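Local coordinates for protein CurJ (PDB 5TZ6) that probably catalyses dehydration, including vinylogous dehydration, of polyketide intermediates as the dehydratase domain of a curacin synthase module, at residues D40-Y44 and E45-V49; Q169-D173 and R174-L178. The protein carries 1 engineered substitution. All blocks are in the same frame, centred on the assembly; numbering follows the deposited sequence.

Interaction 1 (D40-Y44 and E45-V49); sequences DFIVY and EQVVV. Engineered in segment 40-44: Phe41 (natural residue His). With 7OD ((2E,5R)-5-hydroxy-2-methylhept-2-enoic acid), chain C.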
loop_
_atom_site.group_PDB
_atom_site.type_symbol
_atom_site.label_atom_id
_atom_site.label_comp_id
_atom_site.label_asym_id
_atom_site.label_seq_id
_atom_site.Cartn_x
_atom_site.Cartn_y
_atom_site.Cartn_z
ATOM N N ASP A 40 1.742 -13.115 24.418
ATOM C CA ASP A 40 1.364 -13.080 25.823
ATOM C C ASP A 40 -0.143 -13.065 26.036
ATOM O O ASP A 40 -0.595 -12.916 27.176
ATOM C CB ASP A 40 2.003 -11.877 26.516
ATOM C CG ASP A 40 3.478 -12.078 26.770
ATOM O OD1 ASP A 40 3.948 -13.218 26.586
ATOM O OD2 ASP A 40 4.166 -11.116 27.173
ATOM N N PHE A 41 -0.931 -13.207 24.975
ATOM C CA PHE A 41 -2.383 -13.274 25.076
ATOM C C PHE A 41 -2.796 -14.614 24.476
ATOM O O PHE A 41 -2.996 -14.721 23.264
ATOM C CB PHE A 41 -3.069 -12.085 24.369
ATOM C CG PHE A 41 -4.490 -11.874 24.809
ATOM C CD1 PHE A 41 -5.524 -12.621 24.264
ATOM C CD2 PHE A 41 -4.788 -10.961 25.806
ATOM C CE1 PHE A 41 -6.837 -12.440 24.690
ATOM C CE2 PHE A 41 -6.094 -10.775 26.240
ATOM C CZ PHE A 41 -7.118 -11.518 25.684
ATOM N N ILE A 42 -2.896 -15.637 25.325
ATOM C CA ILE A 42 -3.115 -17.020 24.897
ATOM C C ILE A 42 -4.516 -17.434 25.325
ATOM O O ILE A 42 -4.823 -17.448 26.521
ATOM C CB ILE A 42 -2.061 -17.969 25.499
ATOM C CG1 ILE A 42 -0.646 -17.445 25.236
ATOM C CG2 ILE A 42 -2.235 -19.399 24.991
ATOM C CD1 ILE A 42 -0.458 -16.874 23.841
ATOM N N VAL A 43 -5.365 -17.782 24.365
ATOM C CA VAL A 43 -6.728 -18.230 24.647
ATOM C C VAL A 43 -6.856 -19.671 24.173
ATOM O O VAL A 43 -6.688 -19.953 22.979
ATOM C CB VAL A 43 -7.778 -17.334 23.974
ATOM C CG1 VAL A 43 -9.176 -17.764 24.381
ATOM C CG2 VAL A 43 -7.538 -15.875 24.337
ATOM N N TYR A 44 -7.172 -20.576 25.099
ATOM C CA TYR A 44 -7.259 -22.000 24.784
ATOM C C TYR A 44 -6.076 -22.451 23.935
ATOM O O TYR A 44 -6.243 -23.209 22.974
ATOM C CB TYR A 44 -8.585 -22.338 24.085
ATOM C CG TYR A 44 -9.752 -22.518 25.036
ATOM C CD1 TYR A 44 -10.536 -21.448 25.430
ATOM C CD2 TYR A 44 -10.059 -23.778 25.552
ATOM C CE1 TYR A 44 -11.595 -21.621 26.308
ATOM C CE2 TYR A 44 -11.116 -23.959 26.428
ATOM C CZ TYR A 44 -11.879 -22.877 26.802
ATOM O OH TYR A 44 -12.930 -23.045 27.673
ATOM N N GLU A 45 -4.879 -21.984 24.289
ATOM C CA GLU A 45 -3.595 -22.347 23.684
ATOM C C GLU A 45 -3.350 -21.700 22.324
ATOM O O GLU A 45 -2.395 -22.088 21.629
ATOM C CB GLU A 45 -3.432 -23.865 23.564
ATOM C CG GLU A 45 -3.529 -24.590 24.902
ATOM C CD GLU A 45 -3.215 -26.072 24.791
ATOM O OE1 GLU A 45 -2.652 -26.637 25.754
ATOM O OE2 GLU A 45 -3.523 -26.668 23.738
ATOM N N GLN A 46 -4.139 -20.712 21.929
ATOM C CA GLN A 46 -3.971 -20.054 20.643
ATOM C C GLN A 46 -3.562 -18.606 20.854
ATOM O O GLN A 46 -4.008 -17.956 21.804
ATOM C CB GLN A 46 -5.256 -20.087 19.812
ATOM C CG GLN A 46 -5.828 -21.467 19.544
ATOM C CD GLN A 46 -7.085 -21.396 18.691
ATOM O OE1 GLN A 46 -8.156 -21.840 19.101
ATOM N NE2 GLN A 46 -6.956 -20.826 17.496
ATOM N N VAL A 47 -2.701 -18.107 19.970
ATOM C CA VAL A 47 -2.396 -16.684 19.972
ATOM C C VAL A 47 -3.602 -15.942 19.422
ATOM O O VAL A 47 -4.036 -16.187 18.291
ATOM C CB VAL A 47 -1.144 -16.391 19.143
ATOM C CG1 VAL A 47 -0.950 -14.894 18.999
ATOM C CG2 VAL A 47 0.071 -17.034 19.788
ATOM N N VAL A 48 -4.135 -15.015 20.212
ATOM C CA VAL A 48 -5.324 -14.261 19.846
ATOM C C VAL A 48 -5.030 -12.781 20.009
ATOM O O VAL A 48 -4.396 -12.363 20.986
ATOM C CB VAL A 48 -6.546 -14.670 20.694
ATOM C CG1 VAL A 48 -7.689 -13.682 20.487
ATOM C CG2 VAL A 48 -6.996 -16.074 20.332
ATOM N N VAL A 49 -5.489 -11.982 19.046
ATOM C CA VAL A 49 -5.381 -10.536 19.097
ATOM C C VAL A 49 -6.671 -9.996 19.703
ATOM O O VAL A 49 -7.731 -10.114 19.057
ATOM C CB VAL A 49 -5.138 -9.936 17.709
ATOM C CG1 VAL A 49 -5.089 -8.422 17.801
ATOM C CG2 VAL A 49 -3.859 -10.491 17.109
HETATM O OAB 7OD C . -11.190 -13.770 24.569
HETATM C CAA 7OD C . -11.180 -12.879 23.695
HETATM O OAI 7OD C . -11.358 -13.184 22.494
HETATM C CAC 7OD C . -10.953 -11.416 24.095
HETATM C CAK 7OD C . -10.940 -10.325 23.012
HETATM C CAD 7OD C . -10.735 -11.038 25.570
HETATM C CAE 7OD C . -10.512 -9.558 25.920
HETATM C CAF 7OD C . -10.453 -9.213 27.429
HETATM O OAH 7OD C . -9.092 -8.967 27.795
HETATM C CAG 7OD C . -11.016 -10.305 28.346
HETATM C CAJ 7OD C . -11.249 -9.691 29.728
#
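Val43 N donates to Gln46 O at 2.9 Å, an oxygen that also receives a CA-H contact from Ile42, and Gln46 N returns a bond to Val43 O. This hydrogen-bonded pair closes a beta hairpin with a two-residue loop, Tyr44-Glu45, a type I' turn in which both residues take positive phi. One residue further on, Ile42 faces Val47 as a non-hydrogen-bonded pair. Beyond it Val48 N donates to Phe41 O at a longer 3.3 Å. The side chains sort by face. On one, Ile42 CD1 lies 4.1 Å from Val47 CG2; CG2 of the same isoleucine drops onto Glu45 CA at 3.5 Å. On the other, Val43 CB meets Val48 CG2 at 3.9 Å. Phe41, engineered in place of histidine, has CG anti to the backbone N (chi1 -162°), which carries its ring toward the bound hydroxyheptenoic acid: CZ of Phe41 stops 3.7 Å from ligand CAD, and the ligand hydroxyl OAH lies at the ring edge, in plane. Asp219 OD1 hydrogen-bonds the ligand. In the small antiparallel sheet, strand 82-84 flanks strand 46-49, strand 176-178 flanks strand 41-43, and Val43 also packs on Pro302 of helix 302-305.

Interaction 2 (Q169-D173 and R174-L178); sequences QHLWD and RQIHL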
loop_
_atom_site.group_PDB
_atom_site.type_symbol
_atom_site.label_atom_id
_atom_site.label_comp_id
_atom_site.label_asym_id
_atom_site.label_seq_id
_atom_site.Cartn_x
_atom_site.Cartn_y
_atom_site.Cartn_z
ATOM N N GLN A 169 -5.939 -14.508 37.934
ATOM C CA GLN A 169 -6.409 -15.855 38.211
ATOM C C GLN A 169 -7.804 -16.053 37.645
ATOM O O GLN A 169 -8.079 -17.081 37.007
ATOM C CB GLN A 169 -6.397 -16.120 39.714
ATOM C CG GLN A 169 -6.825 -17.525 40.076
ATOM C CD GLN A 169 -5.802 -18.555 39.638
ATOM O OE1 GLN A 169 -4.646 -18.500 40.049
ATOM N NE2 GLN A 169 -6.223 -19.504 38.806
ATOM N N HIS A 170 -8.695 -15.071 37.851
ATOM C CA HIS A 170 -10.031 -15.187 37.277
ATOM C C HIS A 170 -9.948 -15.477 35.786
ATOM O O HIS A 170 -10.709 -16.297 35.260
ATOM C CB HIS A 170 -10.844 -13.914 37.533
ATOM C CG HIS A 170 -12.174 -13.898 36.838
ATOM N ND1 HIS A 170 -13.351 -14.234 37.472
ATOM C CD2 HIS A 170 -12.513 -13.576 35.566
ATOM C CE1 HIS A 170 -14.357 -14.122 36.621
ATOM N NE2 HIS A 170 -13.875 -13.729 35.456
ATOM N N LEU A 171 -9.001 -14.843 35.096
ATOM C CA LEU A 171 -8.892 -15.073 33.663
ATOM C C LEU A 171 -8.222 -16.409 33.382
ATOM O O LEU A 171 -8.644 -17.142 32.478
ATOM C CB LEU A 171 -8.128 -13.920 33.003
ATOM C CG LEU A 171 -8.876 -12.582 32.958
ATOM C CD1 LEU A 171 -7.967 -11.490 32.437
ATOM C CD2 LEU A 171 -10.138 -12.677 32.095
ATOM N N TRP A 172 -7.195 -16.748 34.170
ATOM C CA TRP A 172 -6.493 -18.011 33.976
ATOM C C TRP A 172 -7.458 -19.188 34.010
ATOM O O TRP A 172 -7.331 -20.134 33.223
ATOM C CB TRP A 172 -5.404 -18.163 35.037
ATOM C CG TRP A 172 -4.328 -19.130 34.657
ATOM C CD1 TRP A 172 -4.309 -20.476 34.889
ATOM C CD2 TRP A 172 -3.125 -18.830 33.938
ATOM N NE1 TRP A 172 -3.154 -21.026 34.384
ATOM C CE2 TRP A 172 -2.415 -20.038 33.789
ATOM C CE3 TRP A 172 -2.572 -17.654 33.417
ATOM C CZ2 TRP A 172 -1.187 -20.106 33.140
ATOM C CZ3 TRP A 172 -1.354 -17.724 32.772
ATOM C CH2 TRP A 172 -0.673 -18.943 32.639
ATOM N N ASP A 173 -8.451 -19.131 34.897
ATOM C CA ASP A 173 -9.400 -20.229 35.024
ATOM C C ASP A 173 -10.257 -20.390 33.775
ATOM O O ASP A 173 -10.682 -21.506 33.462
ATOM C CB ASP A 173 -10.272 -20.007 36.256
ATOM C CG ASP A 173 -9.469 -20.017 37.545
ATOM O OD1 ASP A 173 -8.422 -20.698 37.596
ATOM O OD2 ASP A 173 -9.883 -19.337 38.506
ATOM N N ARG A 174 -10.526 -19.301 33.053
ATOM C CA ARG A 174 -11.282 -19.365 31.811
ATOM C C ARG A 174 -10.408 -19.693 30.608
ATOM O O ARG A 174 -10.856 -19.529 29.470
ATOM C CB ARG A 174 -12.028 -18.047 31.566
ATOM C CG ARG A 174 -13.358 -17.956 32.304
ATOM C CD ARG A 174 -13.161 -17.536 33.755
ATOM N NE ARG A 174 -14.433 -17.456 34.470
ATOM C CZ ARG A 174 -14.541 -17.382 35.795
ATOM N NH1 ARG A 174 -13.450 -17.368 36.548
ATOM N NH2 ARG A 174 -15.737 -17.324 36.366
ATOM N N GLN A 175 -9.175 -20.144 30.834
ATOM C CA GLN A 175 -8.219 -20.456 29.776
ATOM C C GLN A 175 -7.738 -19.215 29.045
ATOM O O GLN A 175 -7.297 -19.305 27.896
ATOM C CB GLN A 175 -8.799 -21.452 28.768
ATOM C CG GLN A 175 -9.456 -22.632 29.423
ATOM C CD GLN A 175 -8.559 -23.272 30.447
ATOM O OE1 GLN A 175 -7.355 -23.429 30.230
ATOM N NE2 GLN A 175 -9.131 -23.617 31.590
ATOM N N ILE A 176 -7.831 -18.050 29.674
ATOM C CA ILE A 176 -7.250 -16.825 29.141
ATOM C C ILE A 176 -5.957 -16.597 29.913
ATOM O O ILE A 176 -5.959 -16.045 31.018
ATOM C CB ILE A 176 -8.208 -15.636 29.242
ATOM C CG1 ILE A 176 -9.477 -15.919 28.437
ATOM C CG2 ILE A 176 -7.540 -14.384 28.709
ATOM C CD1 ILE A 176 -10.569 -14.898 28.639
ATOM N N HIS A 177 -4.850 -17.041 29.322
ATOM C CA HIS A 177 -3.531 -17.015 29.943
ATOM C C HIS A 177 -2.818 -15.746 29.484
ATOM O O HIS A 177 -2.415 -15.633 28.316
ATOM C CB HIS A 177 -2.740 -18.261 29.551
ATOM C CG HIS A 177 -3.295 -19.539 30.100
ATOM N ND1 HIS A 177 -2.663 -20.753 29.933
ATOM C CD2 HIS A 177 -4.397 -19.789 30.846
ATOM C CE1 HIS A 177 -3.362 -21.699 30.535
ATOM N NE2 HIS A 177 -4.417 -21.140 31.100
ATOM N N LEU A 178 -2.664 -14.796 30.404
ATOM C CA LEU A 178 -2.024 -13.515 30.126
ATOM C C LEU A 178 -0.550 -13.592 30.499
ATOM O O LEU A 178 -0.212 -13.900 31.647
ATOM C CB LEU A 178 -2.705 -12.391 30.908
ATOM C CG LEU A 178 -4.167 -12.046 30.604
ATOM C CD1 LEU A 178 -4.650 -10.925 31.512
ATOM C CD2 LEU A 178 -4.378 -11.673 29.141
HETATM O O HOH W 1 -5.960 -22.642 33.051
#
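A Schellman motif ends helix 164-173 and turns the chain into strand 176-178, with Gln175, at positive phi, as its C' residue. Ile176 N bonds to Leu171 O at 3.1 Å and Gln175 N to Trp172 O at 3.0 Å; Leu171 O also takes a weak bond from Arg174 N. Two flat stacks lie across this turn. The indole of Trp172 and the ring of His177 are face to face, their planes only 4° apart and the centroid of the six-membered ring 3.7 Å from that of the imidazole. His177 CB adds a CH-pi contact over the same six-membered ring. In the second stack the guanidinium of Arg174 lies flat on one face of the His170 ring, NH1 over it toward the rim, with the planes at 21°. A bend at chi2 (82°) folds the arginine back along the helix end, where NH1 also donates to a lone pair of His170 O at 3.2 Å. Glu238 O takes NE of this arginine, while Thr239 binds His170 NE2, so both partners of the stack are tied to the chain around strand 239-250. Inside, Leu171 CD2 touches Ile176 CD1, and Leu171 CD1 packs closely on Leu178 CD1 at 3.5 Å; Leu171 also lines the pocket of the bound acid. On the outer side one water bridges three groups, donating to Trp172 O and Gln175 OE1 and lying 2.9 Å from His177 NE2, in the plane of that ring.

Interaction 1 comes first along the chain and interaction 2 well after it, in different halves of the dehydratase, each related to the hotdog fold, yet their centres are about 11 Å apart. The meeting place is the small four-stranded antiparallel sheet, where strands 41-43 and 176-178 are neighbours: His177 N lies 2.8 Å from Ile42 O and Tyr44 N 3.1 Å from Gln175 O, both probable hydrogen bonds. Packing of Phe41 on Leu178 brings the two parts together beside the ligand. Each contact contributes one residue to the pocket, Phe41 and Leu171, so the bound hydroxy acid sits where both halves converge, consistent with a double-hotdog dehydratase.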